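PDB 3WA7: tannase from Lactobacillus plantarum, which catalyses the hydrolysis of galloyl ester bonds in tannins, releasing gallic acid, as a member of the alpha/beta-hydrolase superfamily. Local coordinates for residues A347-D352 and P356-F361; G127-F132 and A388-A393; A368-A373 and T377-T382; P205-E210 and F424-I429. One frame throughout, in Å; residues are numbered along the deposited sequence.

Contact 1 (A347-D352 and P356-F361); sequences AFDQLD and PENNLF
Asn358, on the short helix 356-360, holds its amide out to the loop 347-352 and uses both ends of it. ND2 of Asn358 donates to OD1 of Asp349 at 2.9 Å, and also bonds to O of Lys369. The carboxylate oxygen lies almost in the amide plane, yet it is met from above the carboxylate plane. At the other end, OD1 of Asn358 takes a weak bond from the backbone N of Gln350, 3.2 Å away. Asparagine suits this place because one short side chain offers a donor and an acceptor together. Asp349 centres an inverse gamma turn. Its CB points away from the helix, but placing CG opposite the backbone N (chi1 -165°) swings the carboxylate back within range. That buried carboxylate also bonds to His370 ND1, Thr372 OG1 and Phe371 N, partners that would probably keep it ionised.

The second pair is Phe348 and Glu357. The glutamate, bent at chi2 (75°), meets the ring at its edge: CD of Glu357 lies 3.7 Å from CD2 of Phe348, with ring and carboxylate planes 65° apart. A carboxylate beside an aromatic edge, whose hydrogens carry slight positive charge, is electrostatically reasonable. A water donates to OE1 of Glu357 and to O of Ala347, at 2.8 Å from each, while OE2 bonds to a glycerol, probably from the crystallisation liquor. Glu357 lies near, without touching, the probable catalytic triad. Helix 209-220 packs against the contact, with Ala212 on Phe348, Tyr216 on Ala347, and Leu209 on Glu357 and Leu360; Asp349 and Leu351 meet Ala375 of helix 373-377.

Contact 2 (G127-F132 and A388-A393); sequences GQAPAF and AELIQA
Leu390 reaches from helix 388-393 to the turn of Ala129 and Pro130, and it supplies nearly the whole of its helix's share of this small contact. Its CB points toward the turn but meets nothing there at close range. Next along the chain, CG stands opposite the backbone N (chi1 172°), which stretches the side chain outward so that the two methyls arrive first. CD1 of Leu390 settles against the Pro130 ring, 3.8 Å from CD and 3.9 Å from CB of that proline, the two side chains crossing at about a right angle. The other branch, CD2 of Leu390, turns to Ala129, lying 3.9 Å from its carbonyl O and 4.2 Å from its CB. The forked end thus spans two consecutive residues, one methyl to each.

A cis peptide bond joins Ala129 to Pro130, folding the chain sharply, and Pro130 takes the N-cap position of helix 131-145. Proline is well placed here: it tolerates the cis bond and presents an apolar ring to the leucine, while alanine offers a single methyl beside its carbonyl O. Tyr180 also packs on Leu390, and the backbone of Ala129 bonds to that of Leu360. Between the segments themselves the adhesion is purely van der Waals, just 109 Å² summed over both sides, so the fit depends on shape and apolar contact, with no polar bond to fix a direction.

Contact 3 (A368-A373 and T377-T382); sequences AKHFTA and TRSTVT
The imidazole of His370 meets Ser379 by its edge and not by a face: OG of Ser379 lies in the ring plane, 2.7 Å from NE2 of His370, and the N-H points at it with an angle of 163°. The neighbouring ring atoms follow at a greater distance, CD2 of His370 being 3.6 Å from the same OG. ND1, the other ring nitrogen, bonds to OD1 of Asp349, so both nitrogens are held and the ring's rotation is fixed.

Ser379 can receive the ring because its OG stands opposite the backbone N (chi1 -176°). The hydroxyl then passes the bonding on, donating chiefly to O of Val381 at 2.6 Å, with a weak bond to O of Leu351 besides. A serine is apt for such a position, accepting from one side and giving on another.

The second meeting point belongs to helix 373-377. O of Ala373 takes the helical bond from N of Thr377 at 2.9 Å and a further one from OG1 of Thr377, also 2.9 Å. The two donors come from opposite faces of the carbonyl plane, the hydroxyl well above it. Threonine thereby adds a side-chain bond to the helical one on the same carbonyl, on an exposed surface.

With NE2 acting as donor and ND1 facing a carboxylate, the histidine may well carry a positive charge, and the chain from Asp349 through His370 and Ser379 to the backbone of Val381 would then be polarised along its length.

Contact 4 (P205-E210 and F424-I429); sequences PIHNLE and FAIPII
Ile426 presses its CG2 methyl to within 3.4 Å of CE1 of His207, an unusually tight approach for an aliphatic carbon and an imidazole. The setting is the alpha/beta-hydrolase fold: residues 205-210 follow strand 199-203 of the central sheet, and helix 425-436 links strands 410-414 and 440-444 of the same sheet. The methyl comes obliquely to the ring, and the two side chains lie alongside each other, pointing opposite ways.

The ring is held by its own segment. His207 keeps CG between the backbone N and the carbonyl carbon (chi1 71°), which folds the imidazole back toward Pro205. There ND1 of His207 donates to O of Pro205 at 3.0 Å, with the N-H nearly straight at 164° but arriving from well above the carbonyl plane. Ile206, between them, centres an inverse gamma turn, and its backbone bonds to Ser163, probably the nucleophile of the catalytic triad.

Branched at CB, isoleucine can serve two neighbours: CG2 goes to the histidine, CD1 to Asn208. The backbone of Asn208 adopts left-handed helical angles, a conformation asparagine tolerates well; its OD1 bonds to His211 and Asn395. ND2 of Asn208 also bonds to OH of Tyr268. A water completes the join, accepting from ND2 of Asn208 at 3.1 Å and donating to O of Ile426 at 2.8 Å.

Contacts 1 and 4 are buried, contact 3 is partly so, and contact 2 lies at the surface. Contacts 1 and 3 form one polar network with Asp349 as its common member. The deepest, contact 4, joins the loop after strand 199-203 to helix 425-436 by methyl packing and one water, whereas contact 1 relies on side-chain amide and carboxylate bonds within a loop-rich region, and contact 3 on a relay from imidazole to hydroxyl to carbonyl. Contact 2 rests on van der Waals packing. Along the chain, contacts 1 and 3 are nested inside the long loops closed by contacts 2 and 4, whose own segments alternate.

Contact 1 (A347-D352 and P356-F361)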
# COMPACT_ATOMS: atom_id res chain seq x y z
N ALA A 347 -6.40 10.05 -14.13
CA ALA A 347 -5.23 10.05 -13.25
C ALA A 347 -4.46 8.74 -13.22
O ALA A 347 -3.26 8.73 -12.95
CB ALA A 347 -5.65 10.43 -11.82
N PHE A 348 -5.14 7.63 -13.51
CA PHE A 348 -4.50 6.32 -13.48
C PHE A 348 -4.47 5.62 -14.83
O PHE A 348 -3.40 5.19 -15.28
CB PHE A 348 -5.18 5.43 -12.43
CG PHE A 348 -5.09 5.97 -11.03
CD1 PHE A 348 -5.92 7.02 -10.62
CD2 PHE A 348 -4.13 5.49 -10.15
CE1 PHE A 348 -5.79 7.58 -9.35
CE2 PHE A 348 -3.99 6.05 -8.87
CZ PHE A 348 -4.82 7.10 -8.48
N ASP A 349 -5.62 5.49 -15.48
CA ASP A 349 -5.63 4.84 -16.78
C ASP A 349 -5.50 5.90 -17.87
O ASP A 349 -6.49 6.34 -18.46
CB ASP A 349 -6.92 4.04 -16.98
CG ASP A 349 -6.82 3.06 -18.14
OD1 ASP A 349 -5.88 3.20 -18.95
OD2 ASP A 349 -7.67 2.16 -18.24
N GLN A 350 -4.26 6.32 -18.13
CA GLN A 350 -4.00 7.34 -19.15
C GLN A 350 -4.39 6.85 -20.53
O GLN A 350 -4.18 5.68 -20.87
CB GLN A 350 -2.53 7.75 -19.11
CG GLN A 350 -2.23 8.86 -18.12
CD GLN A 350 -2.61 10.23 -18.67
OE1 GLN A 350 -2.06 10.68 -19.67
NE2 GLN A 350 -3.56 10.88 -18.01
N LEU A 351 -4.97 7.74 -21.33
CA LEU A 351 -5.41 7.37 -22.67
C LEU A 351 -4.26 6.94 -23.57
O LEU A 351 -4.46 6.17 -24.51
CB LEU A 351 -6.18 8.52 -23.32
CG LEU A 351 -7.38 9.04 -22.53
CD1 LEU A 351 -8.13 10.06 -23.38
CD2 LEU A 351 -8.29 7.89 -22.14
N ASP A 352 -3.06 7.43 -23.29
CA ASP A 352 -1.89 7.08 -24.09
C ASP A 352 -1.03 5.99 -23.46
O ASP A 352 0.09 5.74 -23.92
CB ASP A 352 -1.03 8.32 -24.37
CG ASP A 352 -0.56 9.02 -23.10
OD1 ASP A 352 -0.71 8.45 -22.00
OD2 ASP A 352 -0.02 10.14 -23.22
N PRO A 356 2.08 4.65 -14.50
CA PRO A 356 2.73 3.49 -13.89
C PRO A 356 1.76 2.31 -13.90
O PRO A 356 2.15 1.16 -14.13
CB PRO A 356 3.04 3.96 -12.47
CG PRO A 356 3.28 5.42 -12.66
CD PRO A 356 2.16 5.82 -13.60
N GLU A 357 0.49 2.60 -13.65
CA GLU A 357 -0.53 1.55 -13.64
C GLU A 357 -0.73 0.94 -15.03
O GLU A 357 -1.00 -0.25 -15.15
CB GLU A 357 -1.86 2.10 -13.10
CG GLU A 357 -1.84 2.48 -11.62
CD GLU A 357 -1.11 3.78 -11.34
OE1 GLU A 357 -1.09 4.66 -12.22
OE2 GLU A 357 -0.58 3.94 -10.22
N ASN A 358 -0.60 1.75 -16.08
CA ASN A 358 -0.75 1.22 -17.44
C ASN A 358 0.33 0.16 -17.68
O ASN A 358 0.07 -0.91 -18.24
CB ASN A 358 -0.61 2.34 -18.49
CG ASN A 358 -1.83 3.24 -18.57
OD1 ASN A 358 -1.72 4.46 -18.44
ND2 ASN A 358 -3.00 2.64 -18.79
N ASN A 359 1.55 0.48 -17.24
CA ASN A 359 2.71 -0.40 -17.38
C ASN A 359 2.55 -1.64 -16.50
O ASN A 359 2.95 -2.74 -16.88
CB ASN A 359 3.97 0.38 -16.99
CG ASN A 359 5.26 -0.36 -17.30
OD1 ASN A 359 6.28 -0.12 -16.66
ND2 ASN A 359 5.23 -1.25 -18.29
N LEU A 360 1.95 -1.47 -15.32
CA LEU A 360 1.71 -2.59 -14.41
C LEU A 360 0.83 -3.63 -15.10
O LEU A 360 1.05 -4.83 -14.97
CB LEU A 360 1.00 -2.11 -13.14
CG LEU A 360 0.36 -3.21 -12.28
CD1 LEU A 360 1.45 -4.07 -11.65
CD2 LEU A 360 -0.52 -2.57 -11.20
N PHE A 361 -0.18 -3.15 -15.83
CA PHE A 361 -1.10 -4.04 -16.52
C PHE A 361 -0.67 -4.55 -17.89
O PHE A 361 -1.46 -5.15 -18.62
CB PHE A 361 -2.49 -3.40 -16.60
CG PHE A 361 -3.28 -3.50 -15.32
CD1 PHE A 361 -3.53 -2.37 -14.54
CD2 PHE A 361 -3.78 -4.72 -14.90
CE1 PHE A 361 -4.27 -2.46 -13.36
CE2 PHE A 361 -4.52 -4.83 -13.72
CZ PHE A 361 -4.77 -3.70 -12.95
O HOH W 1 -1.30 7.34 -11.50

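Contact 2 (G127-F132 and A388-A393)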
# COMPACT_ATOMS: atom_id res chain seq x y z
N GLY A 127 7.86 -8.85 -14.55
CA GLY A 127 7.43 -8.25 -13.30
C GLY A 127 6.11 -7.50 -13.33
O GLY A 127 5.81 -6.73 -12.42
N GLN A 128 5.32 -7.71 -14.38
CA GLN A 128 4.04 -7.03 -14.48
C GLN A 128 2.99 -7.83 -13.70
O GLN A 128 3.27 -8.94 -13.25
CB GLN A 128 3.69 -6.84 -15.96
CG GLN A 128 4.61 -5.79 -16.61
CD GLN A 128 4.58 -5.78 -18.13
OE1 GLN A 128 4.89 -6.77 -18.78
NE2 GLN A 128 4.22 -4.63 -18.70
N ALA A 129 1.81 -7.26 -13.52
CA ALA A 129 0.76 -7.93 -12.75
C ALA A 129 0.55 -9.38 -13.20
O ALA A 129 0.49 -9.66 -14.40
CB ALA A 129 -0.55 -7.15 -12.85
N PRO A 130 0.40 -10.31 -12.24
CA PRO A 130 0.40 -10.14 -10.78
C PRO A 130 1.72 -10.49 -10.09
O PRO A 130 1.72 -10.91 -8.93
CB PRO A 130 -0.71 -11.09 -10.35
CG PRO A 130 -0.43 -12.28 -11.24
CD PRO A 130 -0.09 -11.66 -12.60
N ALA A 131 2.83 -10.30 -10.79
CA ALA A 131 4.15 -10.64 -10.24
C ALA A 131 4.40 -10.13 -8.83
O ALA A 131 4.90 -10.87 -7.98
CB ALA A 131 5.25 -10.13 -11.18
N PHE A 132 4.06 -8.87 -8.57
CA PHE A 132 4.31 -8.30 -7.25
C PHE A 132 3.66 -9.07 -6.10
O PHE A 132 4.31 -9.32 -5.07
CB PHE A 132 3.89 -6.81 -7.22
CG PHE A 132 2.40 -6.59 -7.15
CD1 PHE A 132 1.79 -6.23 -5.94
CD2 PHE A 132 1.61 -6.70 -8.29
CE1 PHE A 132 0.42 -5.98 -5.87
CE2 PHE A 132 0.23 -6.45 -8.23
CZ PHE A 132 -0.36 -6.10 -7.02
N ALA A 388 -10.10 -8.94 -17.23
CA ALA A 388 -10.96 -8.58 -16.11
C ALA A 388 -10.70 -9.41 -14.86
O ALA A 388 -10.77 -8.90 -13.74
CB ALA A 388 -12.42 -8.71 -16.52
N GLU A 389 -10.39 -10.69 -15.04
CA GLU A 389 -10.13 -11.59 -13.92
C GLU A 389 -8.86 -11.16 -13.18
O GLU A 389 -8.79 -11.25 -11.96
CB GLU A 389 -9.99 -13.02 -14.44
CG GLU A 389 -10.01 -14.09 -13.36
CD GLU A 389 -10.00 -15.49 -13.94
OE1 GLU A 389 -10.87 -15.78 -14.80
OE2 GLU A 389 -9.14 -16.31 -13.55
N LEU A 390 -7.86 -10.71 -13.94
CA LEU A 390 -6.60 -10.26 -13.35
C LEU A 390 -6.79 -8.95 -12.59
O LEU A 390 -6.26 -8.76 -11.50
CB LEU A 390 -5.54 -10.08 -14.44
CG LEU A 390 -4.21 -9.44 -14.00
CD1 LEU A 390 -3.57 -10.27 -12.88
CD2 LEU A 390 -3.28 -9.35 -15.19
N ILE A 391 -7.55 -8.04 -13.19
CA ILE A 391 -7.81 -6.75 -12.55
C ILE A 391 -8.49 -7.01 -11.20
O ILE A 391 -8.10 -6.44 -10.17
CB ILE A 391 -8.73 -5.88 -13.43
CG1 ILE A 391 -8.00 -5.53 -14.73
CG2 ILE A 391 -9.15 -4.63 -12.67
CD1 ILE A 391 -8.88 -4.82 -15.76
N GLN A 392 -9.48 -7.90 -11.20
CA GLN A 392 -10.21 -8.24 -9.99
C GLN A 392 -9.32 -8.94 -8.96
O GLN A 392 -9.39 -8.67 -7.76
CB GLN A 392 -11.39 -9.15 -10.35
CG GLN A 392 -12.21 -9.63 -9.17
CD GLN A 392 -13.32 -10.57 -9.58
OE1 GLN A 392 -14.22 -10.20 -10.33
NE2 GLN A 392 -13.25 -11.81 -9.11
N ALA A 393 -8.46 -9.84 -9.45
CA ALA A 393 -7.56 -10.60 -8.59
C ALA A 393 -6.58 -9.75 -7.79
O ALA A 393 -6.20 -10.13 -6.67
CB ALA A 393 -6.79 -11.62 -9.43

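Contact 3 (A368-A373 and T377-T382)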
# COMPACT_ATOMS: atom_id res chain seq x y z
N ALA A 368 2.18 -2.02 -22.07
CA ALA A 368 1.17 -1.44 -21.21
C ALA A 368 -0.23 -1.71 -21.74
O ALA A 368 -0.40 -2.00 -22.92
CB ALA A 368 1.40 0.07 -21.08
N LYS A 369 -1.22 -1.61 -20.86
CA LYS A 369 -2.61 -1.83 -21.25
C LYS A 369 -3.54 -0.92 -20.47
O LYS A 369 -3.15 -0.32 -19.47
CB LYS A 369 -3.04 -3.28 -20.95
CG LYS A 369 -2.40 -4.37 -21.78
CD LYS A 369 -3.07 -5.71 -21.48
CE LYS A 369 -2.42 -6.87 -22.22
NZ LYS A 369 -3.10 -8.17 -21.91
N HIS A 370 -4.78 -0.80 -20.95
CA HIS A 370 -5.78 -0.02 -20.24
C HIS A 370 -6.40 -1.03 -19.28
O HIS A 370 -6.23 -2.24 -19.45
CB HIS A 370 -6.84 0.51 -21.21
CG HIS A 370 -6.34 1.59 -22.12
ND1 HIS A 370 -5.83 2.78 -21.64
CD2 HIS A 370 -6.26 1.65 -23.47
CE1 HIS A 370 -5.45 3.53 -22.66
NE2 HIS A 370 -5.70 2.87 -23.78
N PHE A 371 -7.11 -0.53 -18.27
CA PHE A 371 -7.74 -1.41 -17.30
C PHE A 371 -9.13 -0.91 -16.92
O PHE A 371 -9.69 -1.29 -15.89
CB PHE A 371 -6.85 -1.58 -16.05
CG PHE A 371 -6.26 -0.29 -15.54
CD1 PHE A 371 -6.86 0.40 -14.49
CD2 PHE A 371 -5.08 0.21 -16.09
CE1 PHE A 371 -6.30 1.58 -14.00
CE2 PHE A 371 -4.51 1.38 -15.61
CZ PHE A 371 -5.12 2.07 -14.56
N THR A 372 -9.67 -0.05 -17.78
CA THR A 372 -11.01 0.51 -17.61
C THR A 372 -11.62 0.61 -19.00
O THR A 372 -10.92 0.88 -19.97
CB THR A 372 -10.98 1.93 -16.99
OG1 THR A 372 -10.29 2.83 -17.87
CG2 THR A 372 -10.28 1.90 -15.63
N ALA A 373 -12.93 0.39 -19.09
CA ALA A 373 -13.61 0.47 -20.38
C ALA A 373 -13.50 1.87 -20.97
O ALA A 373 -13.32 2.04 -22.17
CB ALA A 373 -15.08 0.08 -20.21
N THR A 377 -11.90 2.61 -24.64
CA THR A 377 -12.77 3.20 -25.65
C THR A 377 -12.19 4.49 -26.21
O THR A 377 -12.25 4.74 -27.42
CB THR A 377 -14.17 3.49 -25.07
OG1 THR A 377 -14.77 2.26 -24.66
CG2 THR A 377 -15.05 4.17 -26.11
N ARG A 378 -11.61 5.32 -25.34
CA ARG A 378 -11.05 6.60 -25.75
C ARG A 378 -9.53 6.60 -25.88
O ARG A 378 -8.91 7.66 -25.87
CB ARG A 378 -11.47 7.68 -24.75
CG ARG A 378 -12.97 7.85 -24.68
CD ARG A 378 -13.38 8.77 -23.55
NE ARG A 378 -14.83 8.98 -23.53
CZ ARG A 378 -15.73 8.00 -23.41
NH1 ARG A 378 -15.34 6.74 -23.28
NH2 ARG A 378 -17.02 8.29 -23.41
N SER A 379 -8.95 5.42 -26.03
CA SER A 379 -7.50 5.30 -26.16
C SER A 379 -6.96 6.12 -27.33
O SER A 379 -7.52 6.09 -28.43
CB SER A 379 -7.10 3.83 -26.34
OG SER A 379 -5.70 3.70 -26.37
N THR A 380 -5.88 6.85 -27.08
CA THR A 380 -5.27 7.68 -28.11
C THR A 380 -4.14 6.94 -28.82
O THR A 380 -3.46 7.50 -29.68
CB THR A 380 -4.72 8.99 -27.52
OG1 THR A 380 -3.78 8.69 -26.48
CG2 THR A 380 -5.85 9.83 -26.96
N VAL A 381 -3.95 5.68 -28.45
CA VAL A 381 -2.91 4.83 -29.05
C VAL A 381 -3.45 3.42 -29.20
O VAL A 381 -4.44 3.06 -28.56
CB VAL A 381 -1.64 4.78 -28.17
CG1 VAL A 381 -1.09 6.18 -27.96
CG2 VAL A 381 -1.96 4.13 -26.82
N THR A 382 -2.81 2.62 -30.05
CA THR A 382 -3.24 1.23 -30.23
C THR A 382 -3.08 0.57 -28.87
O THR A 382 -2.01 0.65 -28.27
CB THR A 382 -2.35 0.50 -31.26
OG1 THR A 382 -2.44 1.17 -32.52
CG2 THR A 382 -2.81 -0.94 -31.43

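Contact 4 (P205-E210 and F424-I429)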
# COMPACT_ATOMS: atom_id res chain seq x y z
N PRO A 205 -2.40 3.06 0.55
CA PRO A 205 -2.47 1.99 -0.45
C PRO A 205 -3.12 2.44 -1.75
O PRO A 205 -4.29 2.81 -1.79
CB PRO A 205 -3.28 0.91 0.26
CG PRO A 205 -4.18 1.70 1.18
CD PRO A 205 -3.23 2.75 1.73
N ILE A 206 -2.33 2.42 -2.82
CA ILE A 206 -2.83 2.81 -4.13
C ILE A 206 -3.41 1.55 -4.74
O ILE A 206 -2.73 0.81 -5.45
CB ILE A 206 -1.68 3.36 -5.01
CG1 ILE A 206 -1.01 4.54 -4.30
CG2 ILE A 206 -2.22 3.80 -6.36
CD1 ILE A 206 -1.91 5.75 -4.10
N HIS A 207 -4.68 1.30 -4.43
CA HIS A 207 -5.39 0.11 -4.89
C HIS A 207 -6.74 0.46 -5.52
O HIS A 207 -7.07 1.63 -5.67
CB HIS A 207 -5.61 -0.83 -3.71
CG HIS A 207 -6.64 -0.34 -2.74
ND1 HIS A 207 -6.44 0.76 -1.93
CD2 HIS A 207 -7.90 -0.77 -2.49
CE1 HIS A 207 -7.53 0.98 -1.22
NE2 HIS A 207 -8.43 0.07 -1.54
N ASN A 208 -7.52 -0.57 -5.85
CA ASN A 208 -8.84 -0.37 -6.47
C ASN A 208 -8.61 0.50 -7.71
O ASN A 208 -9.37 1.43 -8.00
CB ASN A 208 -9.79 0.31 -5.47
CG ASN A 208 -11.25 0.23 -5.90
OD1 ASN A 208 -11.61 -0.57 -6.76
ND2 ASN A 208 -12.09 1.05 -5.28
N LEU A 209 -7.55 0.16 -8.44
CA LEU A 209 -7.13 0.90 -9.62
C LEU A 209 -8.17 1.11 -10.71
O LEU A 209 -8.21 2.18 -11.32
CB LEU A 209 -5.87 0.24 -10.20
CG LEU A 209 -4.74 0.02 -9.20
CD1 LEU A 209 -3.58 -0.70 -9.89
CD2 LEU A 209 -4.27 1.36 -8.62
N GLU A 210 -9.01 0.10 -10.96
CA GLU A 210 -10.01 0.20 -12.01
C GLU A 210 -11.15 1.16 -11.67
O GLU A 210 -12.01 1.42 -12.51
CB GLU A 210 -10.59 -1.18 -12.34
CG GLU A 210 -11.46 -1.78 -11.25
CD GLU A 210 -10.69 -2.63 -10.26
OE1 GLU A 210 -9.53 -2.28 -9.94
OE2 GLU A 210 -11.24 -3.66 -9.80
N PHE A 424 -9.27 10.49 -1.42
CA PHE A 424 -9.47 10.06 -0.04
C PHE A 424 -10.53 8.98 -0.02
O PHE A 424 -10.56 8.14 0.88
CB PHE A 424 -9.95 11.24 0.81
CG PHE A 424 -8.96 12.37 0.89
CD1 PHE A 424 -9.32 13.65 0.48
CD2 PHE A 424 -7.68 12.15 1.37
CE1 PHE A 424 -8.41 14.71 0.55
CE2 PHE A 424 -6.76 13.19 1.44
CZ PHE A 424 -7.12 14.47 1.03
N ALA A 425 -11.41 9.00 -1.02
CA ALA A 425 -12.49 8.01 -1.11
C ALA A 425 -11.96 6.59 -1.20
O ALA A 425 -12.60 5.66 -0.69
CB ALA A 425 -13.36 8.31 -2.33
N ILE A 426 -10.81 6.41 -1.84
CA ILE A 426 -10.22 5.08 -1.99
C ILE A 426 -9.91 4.39 -0.65
O ILE A 426 -10.39 3.29 -0.40
CB ILE A 426 -8.96 5.16 -2.89
CG1 ILE A 426 -9.37 5.50 -4.33
CG2 ILE A 426 -8.18 3.85 -2.85
CD1 ILE A 426 -10.29 4.47 -4.98
N PRO A 427 -9.10 5.02 0.22
CA PRO A 427 -8.84 4.33 1.49
C PRO A 427 -10.09 4.27 2.38
O PRO A 427 -10.25 3.34 3.17
CB PRO A 427 -7.71 5.16 2.11
CG PRO A 427 -7.94 6.53 1.54
CD PRO A 427 -8.28 6.24 0.10
N ILE A 428 -10.98 5.25 2.24
CA ILE A 428 -12.20 5.25 3.04
C ILE A 428 -13.09 4.06 2.67
O ILE A 428 -13.68 3.42 3.54
CB ILE A 428 -12.97 6.58 2.87
CG1 ILE A 428 -12.17 7.72 3.51
CG2 ILE A 428 -14.35 6.47 3.51
CD1 ILE A 428 -12.71 9.11 3.21
N ILE A 429 -13.18 3.76 1.37
CA ILE A 429 -13.99 2.64 0.91
C ILE A 429 -13.44 1.34 1.50
O ILE A 429 -14.20 0.49 1.97
CB ILE A 429 -13.99 2.53 -0.63
CG1 ILE A 429 -14.85 3.65 -1.22
CG2 ILE A 429 -14.51 1.16 -1.06
CD1 ILE A 429 -14.75 3.77 -2.74
O HOH W 2 -10.93 1.48 -2.41